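Local coordinates for thiamin pyrophosphokinase family protein (Enterococcus faecalis, PDB 3MEL) that probably transfers pyrophosphate from ATP to thiamine, and binds the product, thiamine diphosphate, together with magnesium, at residues A[29-32]-A[33-37]; A[51-54]-A[55-59]; A[80-83]-A[84-88]. One frame throughout, in Å; residues are numbered along the deposited sequence.

The three contacts follow one another along the chain, all within the catalytic-domain range. Contact 1 covers the end of strand 26-29 and helix 32-37. Contact 2 covers the loop after strand 45-48 and the turn into helix 57-64. Contact 3 lies in helix 79-90. Strands 26-29 and 45-48 are parallel neighbours in the mixed sheet. Contacts 1 and 2 have their centres about 11 Å apart, and R31 joins them by a salt bridge to E57. The centres of contacts 1 and 3 are about 15 Å apart, yet I29 touches T80 and A83. Contacts 2 and 3 do not touch. D30 holds magnesium and T80 hydrogen-bonds the diphosphate, so contacts 1 and 3 meet where these are bound.

Contact 1. Residues A[29-32]-A[33-37]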
loop_
_atom_site.group_PDB
_atom_site.type_symbol
_atom_site.label_atom_id
_atom_site.label_comp_id
_atom_site.label_asym_id
_atom_site.label_seq_id
_atom_site.Cartn_x
_atom_site.Cartn_y
_atom_site.Cartn_z
ATOM N N ILE A 29 8.917 -17.102 -7.118
ATOM C CA ILE A 29 8.990 -16.940 -5.677
ATOM C C ILE A 29 7.888 -17.775 -5.050
ATOM O O ILE A 29 6.707 -17.505 -5.259
ATOM C CB ILE A 29 8.820 -15.475 -5.282
ATOM C CG1 ILE A 29 9.864 -14.612 -6.006
ATOM C CG2 ILE A 29 8.936 -15.327 -3.796
ATOM C CD1 ILE A 29 9.717 -13.125 -5.777
ATOM N N ASP A 30 8.272 -18.812 -4.309
ATOM C CA ASP A 30 7.293 -19.690 -3.682
ATOM C C ASP A 30 6.262 -20.127 -4.716
ATOM O O ASP A 30 6.596 -20.698 -5.741
ATOM C CB ASP A 30 6.577 -18.982 -2.522
ATOM C CG ASP A 30 7.002 -19.490 -1.167
ATOM O OD1 ASP A 30 8.093 -20.073 -1.058
ATOM O OD2 ASP A 30 6.248 -19.293 -0.194
ATOM N N ARG A 31 5.004 -19.835 -4.435
ATOM C CA ARG A 31 3.902 -20.287 -5.250
ATOM C C ARG A 31 3.888 -19.608 -6.637
ATOM O O ARG A 31 3.216 -20.063 -7.572
ATOM C CB ARG A 31 2.605 -20.069 -4.472
ATOM C CG ARG A 31 1.435 -20.803 -5.040
ATOM C CD ARG A 31 0.529 -21.417 -3.988
ATOM N NE ARG A 31 -0.437 -22.231 -4.715
ATOM C CZ ARG A 31 -0.285 -23.531 -4.943
ATOM N NH1 ARG A 31 0.767 -24.165 -4.446
ATOM N NH2 ARG A 31 -1.192 -24.198 -5.647
ATOM N N GLY A 32 4.657 -18.532 -6.772
ATOM C CA GLY A 32 4.831 -17.890 -8.061
ATOM C C GLY A 32 5.571 -18.763 -9.063
ATOM O O GLY A 32 5.445 -18.566 -10.282
ATOM N N CYS A 33 6.350 -19.713 -8.551
ATOM C CA CYS A 33 7.009 -20.722 -9.373
ATOM C C CYS A 33 5.993 -21.542 -10.178
ATOM O O CYS A 33 6.210 -21.812 -11.355
ATOM C CB CYS A 33 7.869 -21.649 -8.515
ATOM S SG CYS A 33 9.335 -20.913 -7.726
ATOM N N LEU A 34 4.882 -21.930 -9.559
ATOM C CA LEU A 34 3.850 -22.678 -10.278
ATOM C C LEU A 34 3.114 -21.801 -11.290
ATOM O O LEU A 34 2.793 -22.246 -12.400
ATOM C CB LEU A 34 2.849 -23.286 -9.302
ATOM C CG LEU A 34 3.489 -24.165 -8.225
ATOM C CD1 LEU A 34 2.601 -24.288 -6.978
ATOM C CD2 LEU A 34 3.888 -25.537 -8.798
ATOM N N HIS A 35 2.852 -20.552 -10.905
ATOM C CA HIS A 35 2.160 -19.609 -11.779
ATOM C C HIS A 35 2.890 -19.370 -13.108
ATOM O O HIS A 35 2.259 -19.242 -14.161
ATOM C CB HIS A 35 1.885 -18.304 -11.035
ATOM C CG HIS A 35 0.949 -18.473 -9.877
ATOM N ND1 HIS A 35 0.776 -17.511 -8.902
ATOM C CD2 HIS A 35 0.142 -19.503 -9.533
ATOM C CE1 HIS A 35 -0.101 -17.941 -8.012
ATOM N NE2 HIS A 35 -0.498 -19.150 -8.370
ATOM N N LEU A 36 4.215 -19.315 -13.045
ATOM C CA LEU A 36 5.041 -19.234 -14.232
ATOM C C LEU A 36 4.871 -20.460 -15.140
ATOM O O LEU A 36 4.713 -20.317 -16.353
ATOM C CB LEU A 36 6.504 -19.102 -13.827
ATOM C CG LEU A 36 7.124 -17.715 -13.738
ATOM C CD1 LEU A 36 8.556 -17.824 -13.279
ATOM C CD2 LEU A 36 7.043 -16.993 -15.072
ATOM N N LEU A 37 4.926 -21.658 -14.560
ATOM C CA LEU A 37 4.893 -22.884 -15.358
ATOM C C LEU A 37 3.503 -23.141 -15.914
ATOM O O LEU A 37 3.364 -23.651 -17.015
ATOM C CB LEU A 37 5.359 -24.098 -14.548
ATOM C CG LEU A 37 6.730 -24.031 -13.866
ATOM C CD1 LEU A 37 7.005 -25.246 -12.952
ATOM C CD2 LEU A 37 7.817 -23.869 -14.912
#
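The backbone N of I29 lies 3.9 Å from C33 SG. The sulfur lies beside the backbone N of C33 (chi1 -67°), which turns it back toward the preceding strand. The I29 side chain instead packs on T80 and A83 of helix 79-90. D30 follows. Its O accepts from C33 N at 3.0 Å, with the donor well above the carbonyl plane. Its carboxylate points elsewhere: OD1 takes a hydrogen bond from F50 N, and the side chain is a magnesium ligand. R31 starts away from 33-37, but the far end of its side chain comes back to L34. L34 CD1 sits over one face of the guanidinium, 3.6 Å from R31 CZ. R31 NH1 forms a salt bridge to E57 OE1. R31 O takes weak bonds from L34 N and H35 N, and the H35 ring lies with one face against it, the oxygen 3.6 Å above the ring plane. G32 closes the segment. Its O accepts from L36 N at 3.1 Å, a regular helical bond with an N-H...O angle of 158°. I29 to G32 form a type II' beta turn, with G32 N bonded to I29 O. This is a strand-turn-helix connection in an alpha/beta domain, with a magnesium-binding aspartate in the turn.

Contact 2. Residues A[51-54]-A[55-59]; sequences DSLS and REEYH
The E57 carboxylate is the flat group that reaches back to S54. S54 N meets OE1 on its anti side, about 25° out of the carboxylate plane. The bond is 3.1 Å from S54 N to E57 OE1 and nearly straight, at 168°. The same oxygen also holds R31, so a backbone N-H and a guanidinium share it. The other flat group, the Y58 ring, leads away from 51-54. It meets the F50 ring, and its OH bonds Q70 NE2. S54 completes the cap with its side chain. OG sits between its own N and carbonyl carbon (chi1 70°) and accepts from E57 N at 3.0 Å. E57 CB and CG lie next to S54 OG. S54 O in turn accepts from Y58 N at 3.0 Å, and Y58 CB lies 3.4 Å from S54 O. L53 adds an apolar touch before the cap, its CB 4.3 Å from Y58 CB. L53 also packs against R31 of the 29-32 turn and L34 of helix 32-37. The two reciprocal bonds between S54 and E57, side chain to backbone each way, are a capping box in the turn that leads into helix 57-64.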
loop_
_atom_site.group_PDB
_atom_site.type_symbol
_atom_site.label_atom_id
_atom_site.label_comp_id
_atom_site.label_asym_id
_atom_site.label_seq_id
_atom_site.Cartn_x
_atom_site.Cartn_y
_atom_site.Cartn_z
ATOM N N ASP A 51 6.668 -23.479 1.719
ATOM C CA ASP A 51 5.721 -24.071 2.660
ATOM C C ASP A 51 4.290 -23.971 2.144
ATOM O O ASP A 51 3.410 -24.730 2.544
ATOM C CB ASP A 51 5.865 -23.473 4.080
ATOM C CG ASP A 51 5.578 -21.955 4.140
ATOM O OD1 ASP A 51 5.122 -21.350 3.126
ATOM O OD2 ASP A 51 5.811 -21.370 5.229
ATOM N N SER A 52 4.049 -23.042 1.238
ATOM C CA SER A 52 2.727 -22.953 0.669
ATOM C C SER A 52 2.473 -24.108 -0.329
ATOM O O SER A 52 1.326 -24.396 -0.679
ATOM C CB SER A 52 2.515 -21.564 0.060
ATOM O OG SER A 52 2.441 -21.610 -1.348
ATOM N N LEU A 53 3.535 -24.792 -0.758
ATOM C CA LEU A 53 3.414 -25.839 -1.781
ATOM C C LEU A 53 3.252 -27.279 -1.268
ATOM O O LEU A 53 3.850 -27.675 -0.272
ATOM C CB LEU A 53 4.597 -25.788 -2.753
ATOM C CG LEU A 53 4.755 -24.599 -3.699
ATOM C CD1 LEU A 53 5.147 -23.364 -2.919
ATOM C CD2 LEU A 53 5.802 -24.924 -4.749
ATOM N N SER A 54 2.449 -28.064 -1.978
ATOM C CA SER A 54 2.319 -29.492 -1.684
ATOM C C SER A 54 3.630 -30.242 -1.961
ATOM O O SER A 54 4.501 -29.754 -2.683
ATOM C CB SER A 54 1.171 -30.110 -2.498
ATOM O OG SER A 54 1.467 -30.189 -3.888
ATOM N N ARG A 55 3.780 -31.432 -1.400
ATOM C CA ARG A 55 4.998 -32.195 -1.630
ATOM C C ARG A 55 5.154 -32.527 -3.126
ATOM O O ARG A 55 6.265 -32.646 -3.661
ATOM C CB ARG A 55 4.996 -33.458 -0.775
ATOM C CG ARG A 55 5.792 -33.330 0.507
ATOM C CD ARG A 55 5.756 -34.619 1.322
ATOM N NE ARG A 55 4.392 -35.000 1.680
ATOM C CZ ARG A 55 4.084 -35.846 2.659
ATOM N NH1 ARG A 55 5.041 -36.406 3.392
ATOM N NH2 ARG A 55 2.813 -36.127 2.917
ATOM N N GLU A 56 4.020 -32.647 -3.799
ATOM C CA GLU A 56 3.995 -32.989 -5.205
ATOM C C GLU A 56 4.272 -31.775 -6.098
ATOM O O GLU A 56 4.908 -31.894 -7.140
ATOM C CB GLU A 56 2.638 -33.607 -5.531
ATOM C CG GLU A 56 2.491 -34.106 -6.939
ATOM C CD GLU A 56 1.178 -34.815 -7.139
ATOM O OE1 GLU A 56 0.590 -35.265 -6.128
ATOM O OE2 GLU A 56 0.740 -34.926 -8.307
ATOM N N GLU A 57 3.787 -30.606 -5.694
ATOM C CA GLU A 57 4.030 -29.394 -6.463
ATOM C C GLU A 57 5.488 -28.976 -6.348
ATOM O O GLU A 57 6.084 -28.508 -7.320
ATOM C CB GLU A 57 3.120 -28.265 -5.998
ATOM C CG GLU A 57 1.671 -28.408 -6.445
ATOM C CD GLU A 57 0.743 -27.473 -5.697
ATOM O OE1 GLU A 57 1.099 -27.057 -4.569
ATOM O OE2 GLU A 57 -0.344 -27.166 -6.233
ATOM N N TYR A 58 6.060 -29.168 -5.162
ATOM C CA TYR A 58 7.453 -28.832 -4.907
ATOM C C TYR A 58 8.416 -29.831 -5.540
ATOM O O TYR A 58 9.616 -29.572 -5.646
ATOM C CB TYR A 58 7.697 -28.766 -3.410
ATOM C CG TYR A 58 9.075 -28.296 -3.051
ATOM C CD1 TYR A 58 9.576 -27.109 -3.552
ATOM C CD2 TYR A 58 9.876 -29.037 -2.212
ATOM C CE1 TYR A 58 10.848 -26.683 -3.218
ATOM C CE2 TYR A 58 11.148 -28.622 -1.879
ATOM C CZ TYR A 58 11.629 -27.449 -2.376
ATOM O OH TYR A 58 12.899 -27.053 -2.028
ATOM N N HIS A 59 7.913 -30.992 -5.939
ATOM C CA HIS A 59 8.757 -31.949 -6.652
ATOM C C HIS A 59 8.848 -31.451 -8.098
ATOM O O HIS A 59 9.906 -31.470 -8.732
ATOM C CB HIS A 59 8.162 -33.368 -6.569
ATOM C CG HIS A 59 9.004 -34.426 -7.218
ATOM N ND1 HIS A 59 8.827 -34.820 -8.529
ATOM C CD2 HIS A 59 10.032 -35.163 -6.738
ATOM C CE1 HIS A 59 9.712 -35.755 -8.828
ATOM N NE2 HIS A 59 10.455 -35.981 -7.759
#

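Contact 3. Residues A[80-83]-A[84-88]. With TPP (thiamine diphosphate), chain E.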
loop_
_atom_site.group_PDB
_atom_site.type_symbol
_atom_site.label_atom_id
_atom_site.label_comp_id
_atom_site.label_asym_id
_atom_site.label_seq_id
_atom_site.Cartn_x
_atom_site.Cartn_y
_atom_site.Cartn_z
ATOM N N THR A 80 10.424 -12.822 -1.019
ATOM C CA THR A 80 10.675 -11.791 -2.018
ATOM C C THR A 80 11.941 -10.978 -1.736
ATOM O O THR A 80 12.661 -10.637 -2.648
ATOM C CB THR A 80 9.451 -10.862 -2.184
ATOM O OG1 THR A 80 8.358 -11.596 -2.746
ATOM C CG2 THR A 80 9.765 -9.702 -3.100
ATOM N N GLN A 81 12.238 -10.669 -0.484
ATOM C CA GLN A 81 13.512 -10.004 -0.210
ATOM C C GLN A 81 14.674 -10.888 -0.641
ATOM O O GLN A 81 15.630 -10.427 -1.268
ATOM C CB GLN A 81 13.660 -9.631 1.262
ATOM C CG GLN A 81 12.928 -8.364 1.649
ATOM C CD GLN A 81 12.842 -8.182 3.155
ATOM O OE1 GLN A 81 12.487 -9.111 3.890
ATOM N NE2 GLN A 81 13.167 -6.984 3.624
ATOM N N LEU A 82 14.569 -12.169 -0.313
ATOM C CA LEU A 82 15.612 -13.131 -0.629
ATOM C C LEU A 82 15.833 -13.279 -2.137
ATOM O O LEU A 82 16.966 -13.140 -2.629
ATOM C CB LEU A 82 15.276 -14.488 -0.016
ATOM C CG LEU A 82 16.388 -15.509 -0.245
ATOM C CD1 LEU A 82 17.725 -14.949 0.236
ATOM C CD2 LEU A 82 16.054 -16.817 0.421
ATOM N N ALA A 83 14.742 -13.559 -2.855
ATOM C CA ALA A 83 14.772 -13.715 -4.304
ATOM C C ALA A 83 15.357 -12.496 -4.990
ATOM O O ALA A 83 16.146 -12.635 -5.901
ATOM C CB ALA A 83 13.402 -14.021 -4.838
ATOM N N LEU A 84 14.993 -11.296 -4.551
ATOM C CA LEU A 84 15.554 -10.095 -5.170
ATOM C C LEU A 84 17.071 -10.019 -5.038
ATOM O O LEU A 84 17.758 -9.752 -6.016
ATOM C CB LEU A 84 14.906 -8.818 -4.635
ATOM C CG LEU A 84 15.429 -7.457 -5.149
ATOM C CD1 LEU A 84 15.332 -7.271 -6.697
ATOM C CD2 LEU A 84 14.713 -6.336 -4.404
ATOM N N GLN A 85 17.596 -10.256 -3.843
ATOM C CA GLN A 85 19.037 -10.227 -3.632
ATOM C C GLN A 85 19.772 -11.299 -4.458
ATOM O O GLN A 85 20.813 -11.025 -5.058
ATOM C CB GLN A 85 19.366 -10.366 -2.140
ATOM C CG GLN A 85 20.802 -9.944 -1.771
ATOM C CD GLN A 85 20.977 -9.706 -0.288
ATOM O OE1 GLN A 85 20.023 -9.839 0.485
ATOM N NE2 GLN A 85 22.196 -9.345 0.122
ATOM N N GLU A 86 19.233 -12.513 -4.483
ATOM C CA GLU A 86 19.839 -13.588 -5.254
ATOM C C GLU A 86 19.915 -13.204 -6.726
ATOM O O GLU A 86 20.947 -13.386 -7.377
ATOM C CB GLU A 86 19.030 -14.885 -5.121
ATOM C CG GLU A 86 19.062 -15.562 -3.756
ATOM C CD GLU A 86 20.471 -15.883 -3.266
ATOM O OE1 GLU A 86 21.380 -16.070 -4.102
ATOM O OE2 GLU A 86 20.676 -15.947 -2.028
ATOM N N ALA A 87 18.802 -12.692 -7.244
ATOM C CA ALA A 87 18.682 -12.357 -8.656
ATOM C C ALA A 87 19.582 -11.177 -9.019
ATOM O O ALA A 87 20.204 -11.181 -10.072
ATOM C CB ALA A 87 17.241 -12.075 -9.009
ATOM N N LEU A 88 19.674 -10.174 -8.150
ATOM C CA LEU A 88 20.635 -9.114 -8.391
ATOM C C LEU A 88 22.058 -9.636 -8.256
ATOM O O LEU A 88 22.988 -9.062 -8.824
ATOM C CB LEU A 88 20.425 -7.935 -7.454
ATOM C CG LEU A 88 19.446 -6.837 -7.842
ATOM C CD1 LEU A 88 19.179 -6.012 -6.614
ATOM C CD2 LEU A 88 19.975 -5.961 -8.945
HETATM N "N1'" TPP E . 9.098 -9.078 13.304
HETATM C "C2'" TPP E . 10.409 -9.314 13.947
HETATM C CM2 TPP E . 11.026 -8.017 14.508
HETATM N "N3'" TPP E . 11.296 -10.158 13.139
HETATM C "C4'" TPP E . 10.712 -11.396 12.568
HETATM N "N4'" TPP E . 11.711 -12.088 11.744
HETATM C "C5'" TPP E . 9.423 -11.010 11.751
HETATM C "C6'" TPP E . 8.488 -10.275 12.725
HETATM C "C7'" TPP E . 8.756 -12.267 11.123
HETATM N N3 TPP E . 9.546 -12.800 9.969
HETATM C C2 TPP E . 10.287 -11.814 9.170
HETATM S S1 TPP E . 9.645 -11.907 7.473
HETATM C C5 TPP E . 8.637 -13.412 7.714
HETATM C C4 TPP E . 8.934 -13.916 9.140
HETATM C CM4 TPP E . 7.698 -14.535 9.786
HETATM C C6 TPP E . 8.664 -14.460 6.601
HETATM C C7 TPP E . 7.471 -14.320 5.637
HETATM O O7 TPP E . 7.929 -14.609 4.327
HETATM P PA TPP E . 7.019 -14.955 3.066
HETATM O O1A TPP E . 5.692 -14.264 3.569
HETATM O O2A TPP E . 7.041 -16.302 2.480
HETATM O O3A TPP E . 7.338 -14.207 1.697
HETATM P PB TPP E . 6.482 -13.607 0.512
HETATM O O1B TPP E . 7.436 -12.644 -0.279
HETATM O O2B TPP E . 6.458 -14.771 -0.561
HETATM O O3B TPP E . 5.076 -13.249 0.783
#
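Four consecutive i to i+4 bonds run from 84-87 back to 80-83, from L84 N to T80 O at 3.1 Å through to A87 N and A83 O at 3.0 Å. Between them, Q85 N bonds Q81 O and E86 N bonds L82 O. T80 carries the ligand contact. Its N and OG1 both donate to O1B of thiamine diphosphate, at 3.1 Å from N and 2.8 Å from OG1. With OG1 beside the backbone N (chi1 -67°), both donors of T80 can grip one phosphate oxygen. D79 N also bonds the ligand. One turn apart, L82 and E86 lie side by side and point the same way, with L82 CD1 3.9 Å from E86 OE2. In E86, chi1 (-69°) sets CG beside the backbone N, 3.4 Å from L82 O. The bend at chi2 turns the carboxylate, whose OE1 forms a salt bridge to R90. Q81 reaches away from 84-88, its NE2 bonding E118 and its OE1 bonding T78 N. A83 packs on I29 of strand 26-29, and L84 on M96 of strand 95-99. The helix thus lies on the parallel part of the sheet, and its N-terminal end, whose dipole may assist, binds the diphosphate of the ligand pocket.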